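Local coordinates for protein probable fatty acyl-CoA transferase Rv3272 (Mycobacterium tuberculosis, PDB 5YX6) that binds fatty acyl-CoAs of various chain lengths, palmitoyl-CoA most tightly, and probably acts in fatty acid metabolism as a family III CoA transferase, at residues Val22-Ala27 with Asp175-His180; Leu130-Gly134 with Val148-Glu152; Tyr260-Ser264 with Met328-Ala332. Numbering follows the deposited sequence.

Contact 1 of 3, residues Val22-Ala27 with Asp175-His180; sequences VAGPLA and DNASGH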
loop_
_atom_site.group_PDB
_atom_site.type_symbol
_atom_site.label_atom_id
_atom_site.label_comp_id
_atom_site.label_asym_id
_atom_site.label_seq_id
_atom_site.Cartn_x
_atom_site.Cartn_y
_atom_site.Cartn_z
ATOM N N VAL A 22 3.694 -10.904 8.623
ATOM C CA VAL A 22 3.413 -9.452 8.660
ATOM C C VAL A 22 2.068 -8.987 8.074
ATOM O O VAL A 22 1.336 -8.269 8.751
ATOM C CB VAL A 22 4.552 -8.651 7.964
ATOM C CG1 VAL A 22 4.197 -7.158 7.860
ATOM C CG2 VAL A 22 5.865 -8.832 8.723
ATOM N N ALA A 23 1.743 -9.378 6.843
ATOM C CA ALA A 23 0.551 -8.860 6.148
ATOM C C ALA A 23 -0.764 -9.109 6.911
ATOM O O ALA A 23 -1.486 -8.164 7.257
ATOM C CB ALA A 23 0.464 -9.448 4.764
ATOM N N GLY A 24 -1.086 -10.378 7.144
ATOM C CA GLY A 24 -2.279 -10.736 7.891
ATOM C C GLY A 24 -2.343 -10.143 9.289
ATOM O O GLY A 24 -3.391 -9.638 9.703
ATOM N N PRO A 25 -1.240 -10.225 10.046
ATOM C CA PRO A 25 -1.275 -9.596 11.373
ATOM C C PRO A 25 -1.451 -8.069 11.361
ATOM O O PRO A 25 -2.005 -7.551 12.328
ATOM C CB PRO A 25 0.081 -9.984 11.970
ATOM C CG PRO A 25 0.387 -11.298 11.324
ATOM C CD PRO A 25 -0.103 -11.155 9.912
ATOM N N LEU A 26 -0.971 -7.366 10.335
ATOM C CA LEU A 26 -1.192 -5.921 10.250
ATOM C C LEU A 26 -2.674 -5.625 10.121
ATOM O O LEU A 26 -3.188 -4.728 10.782
ATOM C CB LEU A 26 -0.424 -5.303 9.077
ATOM C CG LEU A 26 -0.655 -3.813 8.784
ATOM C CD1 LEU A 26 -0.280 -2.939 9.970
ATOM C CD2 LEU A 26 0.145 -3.391 7.562
ATOM N N ALA A 27 -3.357 -6.389 9.270
ATOM C CA ALA A 27 -4.806 -6.290 9.132
ATOM C C ALA A 27 -5.456 -6.507 10.491
ATOM O O ALA A 27 -6.365 -5.784 10.871
ATOM C CB ALA A 27 -5.325 -7.298 8.120
ATOM N N ASP A 175 3.771 -6.603 1.656
ATOM C CA ASP A 175 3.203 -7.024 2.933
ATOM C C ASP A 175 2.315 -5.955 3.557
ATOM O O ASP A 175 1.160 -6.204 3.874
ATOM C CB ASP A 175 4.311 -7.372 3.930
ATOM C CG ASP A 175 4.858 -8.768 3.739
ATOM O OD1 ASP A 175 4.275 -9.530 2.945
ATOM O OD2 ASP A 175 5.861 -9.113 4.406
ATOM N N ASN A 176 2.864 -4.761 3.742
ATOM C CA ASN A 176 2.150 -3.737 4.474
ATOM C C ASN A 176 0.959 -3.223 3.678
ATOM O O ASN A 176 -0.118 -3.016 4.244
ATOM C CB ASN A 176 3.102 -2.612 4.869
ATOM C CG ASN A 176 4.148 -3.078 5.891
ATOM O OD1 ASN A 176 3.820 -3.727 6.890
ATOM N ND2 ASN A 176 5.411 -2.760 5.635
ATOM N N ALA A 177 1.113 -3.085 2.367
ATOM C CA ALA A 177 -0.027 -2.724 1.524
ATOM C C ALA A 177 -1.100 -3.810 1.542
ATOM O O ALA A 177 -2.294 -3.504 1.577
ATOM C CB ALA A 177 0.419 -2.447 0.089
ATOM N N SER A 178 -0.684 -5.075 1.535
ATOM C CA SER A 178 -1.649 -6.177 1.534
ATOM C C SER A 178 -2.453 -6.201 2.820
ATOM O O SER A 178 -3.646 -6.466 2.801
ATOM C CB SER A 178 -0.952 -7.525 1.340
ATOM O OG SER A 178 -0.454 -7.647 0.020
ATOM N N GLY A 179 -1.798 -5.915 3.937
ATOM C CA GLY A 179 -2.477 -5.807 5.214
ATOM C C GLY A 179 -3.605 -4.792 5.224
ATOM O O GLY A 179 -4.688 -5.065 5.733
ATOM N N HIS A 180 -3.359 -3.617 4.656
ATOM C CA HIS A 180 -4.386 -2.579 4.625
ATOM C C HIS A 180 -5.538 -2.925 3.686
ATOM O O HIS A 180 -6.683 -2.556 3.960
ATOM C CB HIS A 180 -3.762 -1.227 4.249
ATOM C CG HIS A 180 -2.955 -0.631 5.361
ATOM N ND1 HIS A 180 -3.521 -0.208 6.542
ATOM C CD2 HIS A 180 -1.617 -0.472 5.508
ATOM C CE1 HIS A 180 -2.573 0.226 7.354
ATOM N NE2 HIS A 180 -1.409 0.068 6.754
#
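The first turn of helix 23-33 (residues 23-27) and residues 175-180 of helix 173-196 run in the same general direction, the axes of these segments 7.3 Å apart at closest and crossing at -41°, in the Rossmann-fold domain of this family III CoA transferase. So close an approach depends on small residues. The CA atoms of Ala23 and Gly179 are 4.4 Å apart, and Ala23 O lies 3.3 Å from Gly179 CA; a CB on residue 179 would collide with that carbonyl and with Leu26 CD2. Beside them Ala27 CB meets Gly179 O at 3.3 Å. Leu26, in the tp rotamer, fills the groove between Asn176 and His180, whose ND1 is hydrogen-bonded to Gln184 of the second subunit. Near the start of helix 173-196 lies Asp175, the inferred active-site nucleophile. Asp175 N is hydrogen-bonded to Asp146 OD2, and Val22 and Ala23 give the nucleophile's side chain a largely apolar flank: Ala23 CB lies 4.2 Å from Asp175 OD1, and Val22 CB 3.8 Å from Asp175 OD2.

Contact 2 of 3, residues Leu130-Gly134 with Val148-Glu152; sequences LTAYG and VVAAE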
loop_
_atom_site.group_PDB
_atom_site.type_symbol
_atom_site.label_atom_id
_atom_site.label_comp_id
_atom_site.label_asym_id
_atom_site.label_seq_id
_atom_site.Cartn_x
_atom_site.Cartn_y
_atom_site.Cartn_z
ATOM N N LEU A 130 -6.116 -14.522 2.951
ATOM C CA LEU A 130 -4.964 -13.830 2.380
ATOM C C LEU A 130 -3.944 -14.834 1.841
ATOM O O LEU A 130 -3.463 -15.683 2.584
ATOM C CB LEU A 130 -4.322 -12.918 3.422
ATOM C CG LEU A 130 -3.065 -12.158 2.998
ATOM C CD1 LEU A 130 -3.349 -11.270 1.812
ATOM C CD2 LEU A 130 -2.553 -11.321 4.159
ATOM N N THR A 131 -3.649 -14.777 0.546
ATOM C CA THR A 131 -2.634 -15.671 -0.017
ATOM C C THR A 131 -1.540 -14.875 -0.732
ATOM O O THR A 131 -1.666 -13.665 -0.911
ATOM C CB THR A 131 -3.241 -16.690 -1.011
ATOM O OG1 THR A 131 -3.692 -16.011 -2.188
ATOM C CG2 THR A 131 -4.391 -17.453 -0.376
ATOM N N ALA A 132 -0.467 -15.554 -1.132
ATOM C CA ALA A 132 0.595 -14.909 -1.904
ATOM C C ALA A 132 0.186 -14.661 -3.352
ATOM O O ALA A 132 0.357 -13.559 -3.869
ATOM C CB ALA A 132 1.871 -15.743 -1.860
ATOM N N TYR A 133 -0.359 -15.686 -4.000
ATOM C CA TYR A 133 -0.587 -15.635 -5.441
ATOM C C TYR A 133 -2.024 -15.919 -5.889
ATOM O O TYR A 133 -2.300 -15.926 -7.088
ATOM C CB TYR A 133 0.342 -16.617 -6.144
ATOM C CG TYR A 133 1.812 -16.331 -5.965
ATOM C CD1 TYR A 133 2.432 -15.301 -6.657
ATOM C CD2 TYR A 133 2.587 -17.105 -5.113
ATOM C CE1 TYR A 133 3.790 -15.047 -6.495
ATOM C CE2 TYR A 133 3.946 -16.864 -4.949
ATOM C CZ TYR A 133 4.539 -15.838 -5.637
ATOM O OH TYR A 133 5.884 -15.600 -5.462
ATOM N N GLY A 134 -2.935 -16.172 -4.950
ATOM C CA GLY A 134 -4.345 -16.220 -5.300
ATOM C C GLY A 134 -5.074 -17.535 -5.102
ATOM O O GLY A 134 -6.238 -17.556 -4.691
ATOM N N VAL A 148 9.899 -11.990 -3.089
ATOM C CA VAL A 148 9.709 -12.781 -4.294
ATOM C C VAL A 148 8.432 -12.389 -5.034
ATOM O O VAL A 148 8.398 -12.371 -6.262
ATOM C CB VAL A 148 9.683 -14.290 -3.955
ATOM C CG1 VAL A 148 9.376 -15.110 -5.186
ATOM C CG2 VAL A 148 11.024 -14.704 -3.411
ATOM N N VAL A 149 7.369 -12.111 -4.282
ATOM C CA VAL A 149 6.120 -11.635 -4.870
ATOM C C VAL A 149 6.311 -10.276 -5.568
ATOM O O VAL A 149 5.806 -10.061 -6.670
ATOM C CB VAL A 149 5.006 -11.521 -3.798
ATOM C CG1 VAL A 149 3.765 -10.830 -4.370
ATOM C CG2 VAL A 149 4.674 -12.894 -3.232
ATOM N N ALA A 150 7.050 -9.375 -4.923
ATOM C CA ALA A 150 7.370 -8.062 -5.497
ATOM C C ALA A 150 8.083 -8.184 -6.844
ATOM O O ALA A 150 7.739 -7.499 -7.807
ATOM C CB ALA A 150 8.229 -7.261 -4.527
ATOM N N ALA A 151 9.072 -9.074 -6.903
ATOM C CA ALA A 151 9.874 -9.275 -8.105
ATOM C C ALA A 151 9.087 -9.999 -9.189
ATOM O O ALA A 151 9.237 -9.721 -10.369
ATOM C CB ALA A 151 11.153 -10.048 -7.772
ATOM N N GLU A 152 8.255 -10.945 -8.792
ATOM C CA GLU A 152 7.482 -11.692 -9.767
ATOM C C GLU A 152 6.385 -10.798 -10.379
ATOM O O GLU A 152 5.981 -11.000 -11.530
ATOM C CB GLU A 152 6.902 -12.964 -9.130
ATOM C CG GLU A 152 6.249 -13.899 -10.137
ATOM C CD GLU A 152 6.072 -15.327 -9.630
ATOM O OE1 GLU A 152 6.460 -15.633 -8.479
ATOM O OE2 GLU A 152 5.545 -16.154 -10.400
#
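Close to the active site, where the side chain of Val149 is about 7 Å, nearest atoms, from that of Asp175, the probable nucleophile, the loop after strand 126-131 packs against helix 146-152. Tyr133 provides most of the loop's share. Its flat ring spans the gap to the helix, Tyr133 CZ resting 3.8 Å from Val149 CG2, while Tyr133 OH lies 3.5 Å from Val148 CG1 and 3.1 Å from Glu152 OE1. Glu152, one helical turn after Val148, forms a salt bridge with Arg142, which also makes a cation-pi contact with Tyr133. Ala132, small enough to sit beside the ring, adds Ala132 CB to Val149 CG2 at 4.2 Å. The strand belongs to the parallel sheet of the Rossmann domain, and the chain turns at its C-terminal end through an ST motif: Thr131 OG1 accepts a 2.9 Å hydrogen bond from Gly134 N. Glycine suits the last position because its positive phi, 117°, would jam a CB against the preceding carbonyl. Tyr133 O is hydrogen-bonded to Asn347 ND2 of the second subunit.

Contact 3 of 3, residues Tyr260-Ser264 with Met328-Ala332; sequences YIVIS and MACLA
The apolar centre is built on both faces of an antiparallel strand pair. On one, Ala329 CB sits 4.1 Å from both Ile261 CD1 (Ile261 tt) and Ile263 CG1 (Ile263 mt), its small methyl leaving room for the branched chains. On the other, Val262 (t) sets its CB 3.9 Å from Cys330 SG (chi1 p), both compact and apolar enough for a face buried against the second subunit. Beyond the strand Ala332 CB, pointing sideways, comes 4.3 Å from Val262 CG2. The axes of extended strands 260-264 and 328-331 approach to 4.8 Å, their N-to-C directions 160° apart. Val262 opposes Cys330 as a hydrogen-bonded pair (Val262 N to Cys330 O 2.9 Å, Cys330 N to Val262 O 3.0 Å); Ile263 and Ala329 are the next, non-hydrogen-bonded pair, CA atoms 4.4 Å apart. Outward, Ser264 N donates to Met328 O at 2.9 Å, and Met328, mtm, brings its CE to 3.6 Å from Ser264 OG, itself hydrogen-bonded to Ser251 OG. A water bridges Ser264 O (2.7 Å) and Met328 N (2.8 Å). Strand 260-264 is the middle of a three-stranded sheet beside 253-255, probably in the small domain; helix 315-324 covers the isoleucine face, Leu147 and Glu152 of the second subunit the other.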
loop_
_atom_site.group_PDB
_atom_site.type_symbol
_atom_site.label_atom_id
_atom_site.label_comp_id
_atom_site.label_asym_id
_atom_site.label_seq_id
_atom_site.Cartn_x
_atom_site.Cartn_y
_atom_site.Cartn_z
ATOM N N TYR A 260 21.828 15.866 -2.701
ATOM C CA TYR A 260 20.835 15.927 -3.758
ATOM C C TYR A 260 19.564 16.626 -3.296
ATOM O O TYR A 260 19.214 16.574 -2.115
ATOM C CB TYR A 260 20.490 14.528 -4.237
ATOM C CG TYR A 260 21.424 13.982 -5.275
ATOM C CD1 TYR A 260 22.629 13.386 -4.914
ATOM C CD2 TYR A 260 21.092 14.040 -6.621
ATOM C CE1 TYR A 260 23.487 12.873 -5.876
ATOM C CE2 TYR A 260 21.933 13.529 -7.586
ATOM C CZ TYR A 260 23.130 12.946 -7.211
ATOM O OH TYR A 260 23.963 12.438 -8.182
ATOM N N ILE A 261 18.866 17.265 -4.229
ATOM C CA ILE A 261 17.556 17.824 -3.925
ATOM C C ILE A 261 16.516 17.217 -4.860
ATOM O O ILE A 261 16.752 17.056 -6.054
ATOM C CB ILE A 261 17.529 19.383 -4.036
ATOM C CG1 ILE A 261 16.179 19.933 -3.552
ATOM C CG2 ILE A 261 17.804 19.851 -5.464
ATOM C CD1 ILE A 261 16.049 21.439 -3.680
ATOM N N VAL A 262 15.367 16.874 -4.299
ATOM C CA VAL A 262 14.235 16.404 -5.077
ATOM C C VAL A 262 13.288 17.566 -5.383
ATOM O O VAL A 262 12.822 18.227 -4.467
ATOM C CB VAL A 262 13.477 15.298 -4.320
ATOM C CG1 VAL A 262 12.256 14.861 -5.098
ATOM C CG2 VAL A 262 14.409 14.119 -4.032
ATOM N N ILE A 263 13.018 17.810 -6.665
ATOM C CA ILE A 263 12.166 18.916 -7.092
ATOM C C ILE A 263 11.074 18.458 -8.046
ATOM O O ILE A 263 11.334 17.710 -8.981
ATOM C CB ILE A 263 12.976 20.030 -7.811
ATOM C CG1 ILE A 263 14.039 20.637 -6.894
ATOM C CG2 ILE A 263 12.053 21.113 -8.313
ATOM C CD1 ILE A 263 15.031 21.540 -7.632
ATOM N N SER A 264 9.851 18.917 -7.819
ATOM C CA SER A 264 8.795 18.730 -8.808
ATOM C C SER A 264 8.145 20.072 -9.141
ATOM O O SER A 264 7.415 20.642 -8.330
ATOM C CB SER A 264 7.744 17.737 -8.317
ATOM O OG SER A 264 6.860 17.412 -9.376
ATOM N N MET A 328 7.362 22.388 -4.801
ATOM C CA MET A 328 7.550 21.075 -4.198
ATOM C C MET A 328 9.015 20.631 -4.282
ATOM O O MET A 328 9.538 20.340 -5.362
ATOM C CB MET A 328 6.627 20.045 -4.859
ATOM C CG MET A 328 5.142 20.337 -4.645
ATOM S SD MET A 328 4.010 19.177 -5.449
ATOM C CE MET A 328 4.633 19.147 -7.128
ATOM N N ALA A 329 9.668 20.585 -3.126
ATOM C CA ALA A 329 11.067 20.205 -3.052
ATOM C C ALA A 329 11.389 19.669 -1.666
ATOM O O ALA A 329 10.803 20.116 -0.677
ATOM C CB ALA A 329 11.969 21.391 -3.392
ATOM N N CYS A 330 12.321 18.718 -1.597
ATOM C CA CYS A 330 12.756 18.167 -0.314
ATOM C C CYS A 330 14.111 17.494 -0.435
ATOM O O CYS A 330 14.582 17.237 -1.541
ATOM C CB CYS A 330 11.744 17.149 0.205
ATOM S SG CYS A 330 11.659 15.671 -0.840
ATOM N N LEU A 331 14.739 17.218 0.705
ATOM C CA LEU A 331 15.904 16.329 0.736
ATOM C C LEU A 331 15.438 14.885 0.641
ATOM O O LEU A 331 14.339 14.542 1.105
ATOM C CB LEU A 331 16.725 16.511 2.016
ATOM C CG LEU A 331 17.259 17.907 2.327
ATOM C CD1 LEU A 331 18.005 17.893 3.652
ATOM C CD2 LEU A 331 18.138 18.415 1.193
ATOM N N ALA A 332 16.281 14.027 0.083
ATOM C CA ALA A 332 16.021 12.595 0.120
ATOM C C ALA A 332 16.553 12.028 1.427
ATOM O O ALA A 332 17.668 11.518 1.473
ATOM C CB ALA A 332 16.658 11.906 -1.067
HETATM O O HOH W 1 6.359 22.926 -7.340
#

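Overall arrangement
Contacts 1 and 2 share the Rossmann domain. Their centres are 13 Å apart and they touch, Leu130 CD2 lying 3.6 Å from Ala23 CB; contact 2 is nested in the chain loop that contact 1 closes, and helices 146-152 and 173-196 follow one another. Contact 3 comes later in the sequence, in a separate antiparallel sheet; the centre of contact 3 lies about 30 Å from that of contact 1 and about 32 Å from that of contact 2, consistent with the small domain joined by a flexible linker. The homodimer offsets this separation: the antiparallel sheet of each subunit lies against helix 146-152 of the other.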